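Local coordinates for beta-agarase AgaA (Microbulbifer thermotolerans, PDB 3WZ1), which hydrolyses the beta-1,4-galactosidic linkages of agarose in endo fashion through the GH16 catalytic domain described, giving neoagarotetraose as the main product, at residues Trp120-Ser123 and Glu128-Asp131; Val189-Arg194 and Leu199-Asp204; Ala108-Ser111 and Ala116-Phe119; Arg209-Ser212 and Ile216-Pro219; Glu48-Pro53 and Thr60-His65. All coordinates share one frame; numbering follows the deposited sequence.

How the interactions relate
In this jelly roll, five contacts between residues close in sequence shape successive turns and hairpins of the catalytic domain. From the N terminus, interaction 5 closes the loop between 48-53 and 60-65. Interaction 3 closes the turn leading from strand 102-109 into strand 116-123, and interaction 1 continues that strand into its hairpin with 128-135. Interactions 2 and 4 follow: the hairpin 189-194/199-204, then the turn from strand 206-212 into a short helix. The five lie in series, and none crosses or encloses another. They still meet in space: F50 of interaction 5 packs on W120 and L122, I130 packs on W193 and L199, and Y201 and L199 bond to R209 and V211 through the backbone.

Interaction 1. Residues Trp120-Ser123 and Glu128-Asp131; sequences WFLS and EEID. With NA (sodium ion), chain C.
The antiparallel hairpin that carries E129, the predicted nucleophile of this GH16 jelly roll, pairs W120-S123 with E128-D131. F121 and I130 exchange two backbone hydrogen bonds, with F121 N to I130 O at 2.8 Å, and S123 N reaches E128 O at 2.9 Å. At the turn end S123 OG accepts from E128 N at 3.1 Å; the same hydroxyl also bonds to D125 and T127. W120, L122, E129 and D131 share one face. W120 has CG between its backbone N and carbonyl carbon (chi1 64°), a rotamer that puts the six-membered end of the indole beside E129 on the partner strand. The carboxylate crosses the indole obliquely, the two planes 49° apart, and E129 OE2 lies 3.4 Å from W120 CE3. L122 CD1 is 3.8 Å from E129 CB, so a leucine methyl and the tryptophan ring both line the stem of E129. The opposite face belongs to F121 and I130, whose CB atoms are 4.3 Å apart. Beside E129, E128 turns to a sodium ion shared with T226, G227, S229 and a water; E128 OE1 bonds to K230 N, while E128 OE2 binds the ion at 2.3 Å.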
# COMPACT_ATOMS: atom_id res chain seq x y z
N TRP A 120 1.83 -0.60 -1.15
CA TRP A 120 2.23 -1.96 -1.46
C TRP A 120 3.47 -1.99 -2.35
O TRP A 120 3.97 -0.95 -2.76
CB TRP A 120 1.07 -2.72 -2.09
CG TRP A 120 0.61 -2.20 -3.41
CD1 TRP A 120 0.05 -0.99 -3.67
CD2 TRP A 120 0.61 -2.92 -4.65
NE1 TRP A 120 -0.30 -0.91 -4.99
CE2 TRP A 120 0.05 -2.07 -5.62
CE3 TRP A 120 1.03 -4.19 -5.02
CZ2 TRP A 120 -0.11 -2.46 -6.96
CZ3 TRP A 120 0.90 -4.57 -6.35
CH2 TRP A 120 0.33 -3.70 -7.30
N PHE A 121 3.94 -3.21 -2.59
CA PHE A 121 5.24 -3.47 -3.20
C PHE A 121 5.14 -4.57 -4.21
O PHE A 121 4.48 -5.56 -3.98
CB PHE A 121 6.25 -3.83 -2.09
CG PHE A 121 6.47 -2.69 -1.17
CD1 PHE A 121 7.47 -1.75 -1.44
CD2 PHE A 121 5.57 -2.43 -0.15
CE1 PHE A 121 7.59 -0.60 -0.67
CE2 PHE A 121 5.68 -1.28 0.61
CZ PHE A 121 6.68 -0.38 0.35
N LEU A 122 5.78 -4.37 -5.35
CA LEU A 122 5.72 -5.35 -6.44
C LEU A 122 7.04 -5.41 -7.19
O LEU A 122 7.64 -4.39 -7.49
CB LEU A 122 4.60 -4.98 -7.42
CG LEU A 122 4.24 -5.98 -8.52
CD1 LEU A 122 3.71 -7.27 -7.93
CD2 LEU A 122 3.24 -5.35 -9.46
N SER A 123 7.47 -6.63 -7.51
CA SER A 123 8.67 -6.83 -8.31
C SER A 123 8.44 -6.41 -9.76
O SER A 123 7.30 -6.40 -10.23
CB SER A 123 9.15 -8.30 -8.23
OG SER A 123 8.19 -9.18 -8.78
N GLU A 128 6.14 -11.14 -7.41
CA GLU A 128 6.29 -11.08 -5.95
C GLU A 128 5.77 -9.75 -5.43
O GLU A 128 6.15 -8.69 -5.94
CB GLU A 128 7.75 -11.32 -5.54
CG GLU A 128 8.24 -12.72 -5.90
CD GLU A 128 9.69 -12.98 -5.63
OE1 GLU A 128 10.34 -12.20 -4.87
OE2 GLU A 128 10.19 -13.99 -6.21
N GLU A 129 4.90 -9.83 -4.42
CA GLU A 129 4.15 -8.67 -3.91
C GLU A 129 4.05 -8.72 -2.39
O GLU A 129 3.77 -9.78 -1.82
CB GLU A 129 2.74 -8.67 -4.51
CG GLU A 129 1.75 -7.68 -3.86
CD GLU A 129 0.40 -7.62 -4.55
OE1 GLU A 129 0.25 -8.18 -5.67
OE2 GLU A 129 -0.53 -7.02 -3.99
N ILE A 130 4.25 -7.56 -1.75
CA ILE A 130 3.97 -7.40 -0.32
C ILE A 130 2.97 -6.26 -0.16
O ILE A 130 3.20 -5.17 -0.70
CB ILE A 130 5.25 -7.10 0.47
CG1 ILE A 130 6.21 -8.30 0.36
CG2 ILE A 130 4.95 -6.82 1.94
CD1 ILE A 130 7.63 -8.04 0.83
N ASP A 131 1.86 -6.52 0.54
CA ASP A 131 0.81 -5.52 0.80
C ASP A 131 0.85 -5.00 2.23
O ASP A 131 0.50 -5.75 3.17
CB ASP A 131 -0.54 -6.13 0.54
CG ASP A 131 -0.62 -6.76 -0.80
OD1 ASP A 131 -0.44 -5.98 -1.78
OD2 ASP A 131 -0.81 -7.98 -0.89
NA NA C . 12.01 -14.84 -5.11
O HOH W 1 13.78 -14.72 -7.03

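Interaction 2. Residues Val189-Arg194 and Leu199-Asp204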
# COMPACT_ATOMS: atom_id res chain seq x y z
N VAL A 189 1.02 2.02 9.29
CA VAL A 189 1.07 0.60 9.04
C VAL A 189 2.42 0.33 8.40
O VAL A 189 2.79 0.98 7.43
CB VAL A 189 -0.08 0.11 8.14
CG1 VAL A 189 -0.07 -1.39 8.02
CG2 VAL A 189 -1.40 0.59 8.72
N GLY A 190 3.16 -0.61 8.96
CA GLY A 190 4.47 -0.94 8.45
C GLY A 190 4.73 -2.43 8.35
O GLY A 190 4.10 -3.24 9.02
N VAL A 191 5.65 -2.80 7.46
CA VAL A 191 6.14 -4.17 7.40
C VAL A 191 7.66 -4.18 7.52
O VAL A 191 8.35 -3.36 6.89
CB VAL A 191 5.69 -4.91 6.12
CG1 VAL A 191 6.35 -6.29 5.98
CG2 VAL A 191 4.19 -5.07 6.10
N TYR A 192 8.17 -5.10 8.34
CA TYR A 192 9.57 -5.45 8.27
C TYR A 192 9.70 -6.62 7.33
O TYR A 192 9.29 -7.74 7.66
CB TYR A 192 10.16 -5.80 9.63
CG TYR A 192 11.68 -6.01 9.63
CD1 TYR A 192 12.49 -5.47 8.63
CD2 TYR A 192 12.29 -6.72 10.66
CE1 TYR A 192 13.86 -5.66 8.64
CE2 TYR A 192 13.66 -6.88 10.69
CZ TYR A 192 14.44 -6.36 9.68
OH TYR A 192 15.83 -6.53 9.71
N TRP A 193 10.22 -6.33 6.14
CA TRP A 193 10.57 -7.35 5.17
C TRP A 193 12.01 -7.73 5.51
O TRP A 193 12.96 -7.12 5.03
CB TRP A 193 10.43 -6.79 3.77
CG TRP A 193 10.85 -7.66 2.62
CD1 TRP A 193 10.99 -9.01 2.61
CD2 TRP A 193 11.13 -7.20 1.30
NE1 TRP A 193 11.36 -9.44 1.35
CE2 TRP A 193 11.48 -8.34 0.53
CE3 TRP A 193 11.14 -5.93 0.69
CZ2 TRP A 193 11.80 -8.23 -0.81
CZ3 TRP A 193 11.50 -5.83 -0.63
CH2 TRP A 193 11.81 -6.98 -1.38
N ARG A 194 12.14 -8.72 6.38
CA ARG A 194 13.44 -9.09 6.96
C ARG A 194 14.30 -9.92 6.02
O ARG A 194 15.50 -9.67 5.88
CB ARG A 194 13.27 -9.83 8.28
CG ARG A 194 14.57 -10.08 9.03
CD ARG A 194 14.29 -10.94 10.25
NE ARG A 194 14.12 -12.34 9.87
CZ ARG A 194 13.76 -13.31 10.69
NH1 ARG A 194 13.47 -13.05 11.97
NH2 ARG A 194 13.69 -14.54 10.23
N LEU A 199 8.13 -11.87 7.21
CA LEU A 199 7.47 -10.56 7.27
C LEU A 199 6.86 -10.31 8.63
O LEU A 199 6.22 -11.21 9.22
CB LEU A 199 6.33 -10.53 6.25
CG LEU A 199 6.67 -10.83 4.79
CD1 LEU A 199 5.40 -10.80 3.99
CD2 LEU A 199 7.66 -9.83 4.22
N GLU A 200 7.01 -9.08 9.13
CA GLU A 200 6.34 -8.65 10.36
C GLU A 200 5.48 -7.43 10.08
O GLU A 200 5.97 -6.45 9.51
CB GLU A 200 7.34 -8.31 11.46
CG GLU A 200 8.21 -9.49 11.89
CD GLU A 200 9.43 -9.10 12.70
OE1 GLU A 200 9.71 -7.90 12.91
OE2 GLU A 200 10.14 -10.05 13.13
N TYR A 201 4.22 -7.48 10.50
CA TYR A 201 3.29 -6.35 10.31
C TYR A 201 3.08 -5.56 11.59
O TYR A 201 2.79 -6.16 12.64
CB TYR A 201 1.94 -6.84 9.80
CG TYR A 201 2.00 -7.43 8.40
CD1 TYR A 201 2.44 -8.72 8.19
CD2 TYR A 201 1.63 -6.67 7.28
CE1 TYR A 201 2.51 -9.25 6.91
CE2 TYR A 201 1.69 -7.21 6.00
CZ TYR A 201 2.13 -8.49 5.81
OH TYR A 201 2.22 -9.06 4.55
N TYR A 202 3.14 -4.24 11.48
CA TYR A 202 3.00 -3.34 12.62
C TYR A 202 1.92 -2.30 12.35
O TYR A 202 1.89 -1.68 11.28
CB TYR A 202 4.32 -2.62 12.88
CG TYR A 202 5.45 -3.54 13.26
CD1 TYR A 202 6.19 -4.21 12.30
CD2 TYR A 202 5.82 -3.69 14.59
CE1 TYR A 202 7.24 -5.03 12.65
CE2 TYR A 202 6.87 -4.50 14.96
CZ TYR A 202 7.58 -5.18 13.98
OH TYR A 202 8.63 -5.99 14.35
N VAL A 203 1.01 -2.13 13.31
CA VAL A 203 -0.06 -1.14 13.20
C VAL A 203 0.08 -0.17 14.37
O VAL A 203 0.10 -0.61 15.53
CB VAL A 203 -1.45 -1.80 13.20
CG1 VAL A 203 -2.55 -0.75 13.22
CG2 VAL A 203 -1.61 -2.72 11.98
N ASP A 204 0.25 1.12 14.08
CA ASP A 204 0.39 2.13 15.11
C ASP A 204 1.44 1.75 16.17
O ASP A 204 1.23 1.91 17.39
CB ASP A 204 -0.98 2.45 15.72
CG ASP A 204 -1.95 3.04 14.71
OD1 ASP A 204 -1.46 3.81 13.88
OD2 ASP A 204 -3.17 2.78 14.82
O HOH W 2 12.84 -10.54 13.38
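V191 and Y201 lie side by side and point the same way, with V191 CG2 set obliquely against one side of the phenol ring, 3.2 Å from Y201 CD2. It is a close fit, reached because V191 CG2 stands anti to its own carbonyl carbon. W193 and L199 also run alongside each other, L199 CD2 being 3.8 Å from W193 CD1, and the indole NE1 is taken by L228 O. These residues belong to the beta hairpin of strands 187-195 and 198-203 in the jelly roll, and with V189 and V203 they form the face that packs on strands 128-135 and 150-158; there Y201 OH bonds to S153 O. The other face is more polar. Y192 and E200 extend in the same direction, with E200 OE1 in the plane of the Y192 ring at its edge, 3.6 Å from CD2, and the carboxylate turned 69° from the ring. Y202 OH donates to E200 OE1 at 2.6 Å, coming from above the carboxylate plane. E200 OE2 also bonds to H198 and takes a proton from a water at 2.8 Å, and that water accepts from R194 NH1 at 2.9 Å. G190 and Y202 exchange paired backbone hydrogen bonds.

Interaction 3. Residues Ala108-Ser111 and Ala116-Phe119; sequences AKLS and ASDF
One serine hydroxyl carries most of the polar contact between L110-S111 and S117. The direct hydrogen bond runs from S111 N to S117 OG at 3.1 Å, with an N-H...O angle of 154°. S117 OG can take it because the hydroxyl is anti to its own carbonyl carbon (chi1 -63°), which directs it across to the facing loop. S111 OG lies 3.2 Å from S117 OG, so two hydroxyls and an amide gather around a small buried polar site. A water adds to it, 2.8 Å from S117 OG, and gives a proton to S111 O at 2.9 Å. Apolar packing is lighter: L110 CD2 rests on S117 CB at 3.9 Å. Putting an alanine at S117 would probably leave the S111 amide without its acceptor and the water without one of its partners. The two strands do not pair here, consistent with their belonging to different layers of the jelly roll. Strand 102-109 runs beside 187-195 and 264-276, while 116-123 lies between 128-135 and 232-239, with S117 bonded through its backbone to A135. L110 reaches A135 and W182, and both serines touch M238, so this turn probably carries the chain between layers.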
# COMPACT_ATOMS: atom_id res chain seq x y z
N ALA A 108 -1.32 7.02 6.96
CA ALA A 108 -2.34 7.26 5.93
C ALA A 108 -3.75 7.18 6.45
O ALA A 108 -3.99 6.56 7.49
CB ALA A 108 -2.17 6.29 4.77
N LYS A 109 -4.66 7.83 5.72
CA LYS A 109 -6.10 7.83 6.03
C LYS A 109 -6.81 7.27 4.82
O LYS A 109 -6.84 7.91 3.77
CB LYS A 109 -6.58 9.25 6.35
CG LYS A 109 -8.02 9.31 6.85
CD LYS A 109 -8.37 10.73 7.25
CE LYS A 109 -9.82 10.85 7.69
NZ LYS A 109 -10.20 12.29 7.72
N LEU A 110 -7.38 6.08 4.97
CA LEU A 110 -8.10 5.42 3.88
C LEU A 110 -9.20 6.31 3.32
O LEU A 110 -9.83 7.08 4.06
CB LEU A 110 -8.79 4.15 4.35
CG LEU A 110 -8.01 3.16 5.22
CD1 LEU A 110 -8.85 1.93 5.51
CD2 LEU A 110 -6.66 2.80 4.60
N SER A 111 -9.48 6.18 2.03
CA SER A 111 -10.67 6.79 1.49
C SER A 111 -11.92 6.09 2.04
O SER A 111 -11.90 4.90 2.35
CB SER A 111 -10.67 6.72 -0.03
OG SER A 111 -10.79 5.36 -0.46
N ALA A 116 -10.10 -0.25 -2.83
CA ALA A 116 -8.90 -0.48 -2.02
C ALA A 116 -8.06 0.79 -1.94
O ALA A 116 -7.80 1.41 -2.97
CB ALA A 116 -8.06 -1.60 -2.64
N SER A 117 -7.66 1.17 -0.72
CA SER A 117 -6.62 2.17 -0.47
C SER A 117 -5.36 1.37 -0.17
O SER A 117 -5.34 0.54 0.75
CB SER A 117 -6.97 3.08 0.72
OG SER A 117 -8.14 3.85 0.48
N ASP A 118 -4.31 1.59 -0.97
CA ASP A 118 -3.14 0.70 -0.98
C ASP A 118 -1.79 1.40 -0.77
O ASP A 118 -1.55 2.48 -1.30
CB ASP A 118 -3.04 -0.07 -2.30
CG ASP A 118 -4.29 -0.85 -2.64
OD1 ASP A 118 -4.85 -1.49 -1.72
OD2 ASP A 118 -4.69 -0.88 -3.85
N PHE A 119 -0.92 0.71 -0.03
CA PHE A 119 0.52 1.01 0.06
C PHE A 119 1.16 -0.34 -0.03
O PHE A 119 0.99 -1.19 0.86
CB PHE A 119 0.86 1.72 1.37
CG PHE A 119 2.34 1.86 1.63
CD1 PHE A 119 3.19 2.49 0.73
CD2 PHE A 119 2.87 1.38 2.83
CE1 PHE A 119 4.56 2.65 1.03
CE2 PHE A 119 4.23 1.53 3.12
CZ PHE A 119 5.06 2.17 2.23
O HOH W 3 -10.66 2.65 0.92

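Interaction 4. Residues Arg209-Ser212 and Ile216-Pro219; sequences RTVS and IIDP
V211 and I216 meet at about a right angle, and their methyls form the dense part of the contact. V211 CG1 lies 3.7 Å from I216 CG2 and 3.8 Å from I217 CD1, so one valine methyl sits against both isoleucines. I216 has CG1 anti to its backbone N (chi1 -170°), which leaves CG2 between N and the carbonyl carbon and facing the strand end, 3.5 Å from S212 O. I217, more deeply buried, also packs on W197 and L228. The outer side is looser. R209 stretches out to meet I216 from the opposite direction, and its NH2 only brushes I216 CD1 at 4.0 Å; the guanidinium is engaged by D169 in a salt bridge. At the strand end a water gives a proton to S212 O at 2.9 Å and accepts a weak bond from I216 N at 3.2 Å, bridging the backbones where they come nearest. A serine in place of I216 lacks the branches beside V211 and would probably open a gap there and leave the R209 head without its apolar neighbour. The arrangement is a tight strand-to-helix turn, the one-turn helix 214-217 folding back on strand 206-212 at the periphery of the jelly roll.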
# COMPACT_ATOMS: atom_id res chain seq x y z
N ARG A 209 1.16 -9.14 13.53
CA ARG A 209 1.17 -10.39 12.77
C ARG A 209 2.55 -10.67 12.26
O ARG A 209 3.23 -9.77 11.72
CB ARG A 209 0.19 -10.30 11.60
CG ARG A 209 0.17 -11.50 10.66
CD ARG A 209 -1.00 -11.34 9.70
NE ARG A 209 -1.06 -12.32 8.62
CZ ARG A 209 -1.65 -13.51 8.67
NH1 ARG A 209 -2.20 -13.96 9.80
NH2 ARG A 209 -1.69 -14.26 7.59
N THR A 210 2.96 -11.94 12.35
CA THR A 210 4.22 -12.40 11.79
C THR A 210 3.89 -13.48 10.78
O THR A 210 3.15 -14.42 11.09
CB THR A 210 5.16 -12.93 12.89
OG1 THR A 210 5.48 -11.88 13.79
CG2 THR A 210 6.44 -13.46 12.28
N VAL A 211 4.44 -13.35 9.58
CA VAL A 211 4.24 -14.31 8.52
C VAL A 211 5.62 -14.87 8.17
O VAL A 211 6.43 -14.19 7.56
CB VAL A 211 3.59 -13.62 7.30
CG1 VAL A 211 3.46 -14.59 6.13
CG2 VAL A 211 2.22 -13.07 7.71
N SER A 212 5.88 -16.12 8.57
CA SER A 212 7.23 -16.64 8.58
C SER A 212 7.25 -18.11 8.15
O SER A 212 6.47 -18.90 8.68
CB SER A 212 7.85 -16.49 9.96
OG SER A 212 9.26 -16.70 9.91
N ILE A 216 3.70 -20.76 4.82
CA ILE A 216 2.77 -19.63 4.70
C ILE A 216 3.21 -18.61 3.64
O ILE A 216 2.37 -17.96 3.01
CB ILE A 216 2.49 -18.95 6.06
CG1 ILE A 216 1.33 -17.95 5.95
CG2 ILE A 216 3.75 -18.28 6.62
CD1 ILE A 216 0.82 -17.41 7.27
N ILE A 217 4.52 -18.49 3.41
CA ILE A 217 5.01 -17.54 2.40
C ILE A 217 4.74 -18.05 0.98
O ILE A 217 4.32 -17.30 0.13
CB ILE A 217 6.51 -17.24 2.60
CG1 ILE A 217 6.73 -16.45 3.90
CG2 ILE A 217 7.12 -16.51 1.40
CD1 ILE A 217 6.47 -14.95 3.83
N ASP A 218 5.00 -19.32 0.73
CA ASP A 218 4.90 -19.87 -0.63
C ASP A 218 4.76 -21.39 -0.61
O ASP A 218 5.64 -22.10 -1.12
CB ASP A 218 6.13 -19.47 -1.45
CG ASP A 218 6.08 -19.96 -2.88
OD1 ASP A 218 4.97 -20.11 -3.45
OD2 ASP A 218 7.18 -20.16 -3.46
N PRO A 219 3.65 -21.87 -0.04
CA PRO A 219 3.51 -23.32 0.08
C PRO A 219 3.40 -24.03 -1.27
O PRO A 219 3.77 -25.21 -1.35
CB PRO A 219 2.25 -23.50 0.93
CG PRO A 219 1.44 -22.27 0.65
CD PRO A 219 2.47 -21.17 0.51
O HOH W 4 5.23 -21.27 7.59

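Interaction 5. Residues Glu48-Pro53 and Thr60-His65; sequences EGFINP and TEWHPH
The backbones come nearest at E48 and P64, whose CA atoms are 5.5 Å apart, and then separate to 8.1 Å between F50 CA and W62 CA, a gap filled by the two aromatic side chains. G49 lies between E48 and F50 with a positive phi (93°), a conformation in which a CB would jam against the preceding carbonyl O. F50 has CG anti to its backbone N (chi1 -178°), which carries the ring across toward the other segment. W62 leads with the six-membered part of its indole: CZ3 lies over one face of the phenyl ring, offset toward the rim, 3.6 Å from F50 CG. The ring planes are 33° apart, so the pair is oblique rather than a parallel stack. The other face of the phenyl has I51 CG1 over its centre, so this ring is sandwiched, while T60 CG2 lies over one face of the indole. W62 NE1 donates to M238 O, which helps to fix the rotation of the indole. At the outer end E48 crosses P64 at about a right angle, with E48 OE1 3.6 Å from P64 CB, while its carboxylate is satisfied by K38 and Y43. F50 also packs on W120 and L122, so the loop probably borders the active-site cleft of the GH16 jelly roll, the F50 side chain lying about 8 Å from that of the predicted nucleophile E129.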
# COMPACT_ATOMS: atom_id res chain seq x y z
N GLU A 48 4.34 8.92 -11.91
CA GLU A 48 2.90 8.67 -11.94
C GLU A 48 2.65 7.28 -12.50
O GLU A 48 3.39 6.82 -13.39
CB GLU A 48 2.18 9.72 -12.78
CG GLU A 48 2.21 11.10 -12.11
CD GLU A 48 2.41 12.24 -13.09
OE1 GLU A 48 1.62 13.20 -13.04
OE2 GLU A 48 3.40 12.15 -13.88
N GLY A 49 1.60 6.63 -12.02
CA GLY A 49 1.18 5.32 -12.54
C GLY A 49 1.77 4.15 -11.79
O GLY A 49 1.87 4.18 -10.56
N PHE A 50 2.18 3.14 -12.55
CA PHE A 50 2.45 1.78 -12.08
C PHE A 50 3.87 1.42 -12.48
O PHE A 50 4.63 2.25 -13.03
CB PHE A 50 1.37 0.87 -12.74
CG PHE A 50 1.40 -0.59 -12.36
CD1 PHE A 50 1.32 -1.02 -11.04
CD2 PHE A 50 1.45 -1.58 -13.34
CE1 PHE A 50 1.34 -2.36 -10.71
CE2 PHE A 50 1.45 -2.93 -13.01
CZ PHE A 50 1.38 -3.32 -11.69
N ILE A 51 4.27 0.18 -12.22
CA ILE A 51 5.61 -0.29 -12.62
C ILE A 51 5.75 -0.45 -14.13
O ILE A 51 6.88 -0.53 -14.63
CB ILE A 51 6.04 -1.59 -11.92
CG1 ILE A 51 5.01 -2.71 -12.14
CG2 ILE A 51 6.24 -1.36 -10.43
CD1 ILE A 51 5.55 -4.08 -11.82
N ASN A 52 4.62 -0.52 -14.83
CA ASN A 52 4.59 -0.68 -16.28
C ASN A 52 3.31 0.01 -16.80
O ASN A 52 2.57 0.60 -16.01
CB ASN A 52 4.71 -2.16 -16.66
CG ASN A 52 3.55 -3.02 -16.17
OD1 ASN A 52 2.39 -2.67 -16.35
ND2 ASN A 52 3.86 -4.17 -15.57
N PRO A 53 3.05 -0.03 -18.12
CA PRO A 53 1.91 0.72 -18.62
C PRO A 53 0.51 0.19 -18.30
O PRO A 53 -0.48 0.82 -18.70
CB PRO A 53 2.12 0.71 -20.14
CG PRO A 53 3.61 0.57 -20.29
CD PRO A 53 3.96 -0.41 -19.21
N THR A 60 -10.72 -0.17 -12.78
CA THR A 60 -9.70 0.86 -12.59
C THR A 60 -9.12 1.34 -13.93
O THR A 60 -8.82 0.53 -14.80
CB THR A 60 -8.49 0.30 -11.82
OG1 THR A 60 -8.96 -0.28 -10.59
CG2 THR A 60 -7.41 1.36 -11.55
N GLU A 61 -8.92 2.64 -14.02
CA GLU A 61 -7.99 3.18 -14.97
C GLU A 61 -7.12 4.22 -14.28
O GLU A 61 -7.56 5.32 -13.99
CB GLU A 61 -8.72 3.77 -16.18
CG GLU A 61 -7.78 4.01 -17.32
CD GLU A 61 -8.44 4.63 -18.54
OE1 GLU A 61 -9.49 4.15 -19.00
OE2 GLU A 61 -7.85 5.60 -19.04
N TRP A 62 -5.88 3.85 -13.96
CA TRP A 62 -5.00 4.81 -13.27
C TRP A 62 -4.74 6.01 -14.16
O TRP A 62 -4.61 5.89 -15.37
CB TRP A 62 -3.69 4.17 -12.83
CG TRP A 62 -3.88 3.12 -11.76
CD1 TRP A 62 -4.56 3.26 -10.57
CD2 TRP A 62 -3.34 1.79 -11.75
NE1 TRP A 62 -4.50 2.10 -9.84
CE2 TRP A 62 -3.76 1.18 -10.54
CE3 TRP A 62 -2.53 1.06 -12.63
CZ2 TRP A 62 -3.41 -0.13 -10.21
CZ3 TRP A 62 -2.18 -0.24 -12.28
CH2 TRP A 62 -2.63 -0.83 -11.09
N HIS A 63 -4.74 7.18 -13.54
CA HIS A 63 -4.75 8.46 -14.26
C HIS A 63 -3.84 9.44 -13.52
O HIS A 63 -3.97 9.63 -12.31
CB HIS A 63 -6.19 8.94 -14.31
CG HIS A 63 -6.43 10.13 -15.19
ND1 HIS A 63 -5.72 11.31 -15.09
CD2 HIS A 63 -7.39 10.35 -16.12
CE1 HIS A 63 -6.21 12.19 -15.95
NE2 HIS A 63 -7.22 11.64 -16.59
N PRO A 64 -2.89 10.08 -14.24
CA PRO A 64 -1.91 10.91 -13.55
C PRO A 64 -2.52 12.10 -12.80
O PRO A 64 -1.97 12.55 -11.81
CB PRO A 64 -0.93 11.33 -14.68
CG PRO A 64 -1.72 11.18 -15.92
CD PRO A 64 -2.65 10.04 -15.70
N HIS A 65 -3.64 12.62 -13.28
CA HIS A 65 -4.23 13.82 -12.65
C HIS A 65 -5.08 13.51 -11.42
O HIS A 65 -5.72 14.40 -10.89
CB HIS A 65 -5.03 14.63 -13.66
CG HIS A 65 -4.22 15.03 -14.85
ND1 HIS A 65 -4.79 15.44 -16.04
CD2 HIS A 65 -2.88 15.06 -15.04
CE1 HIS A 65 -3.83 15.70 -16.91
NE2 HIS A 65 -2.66 15.47 -16.33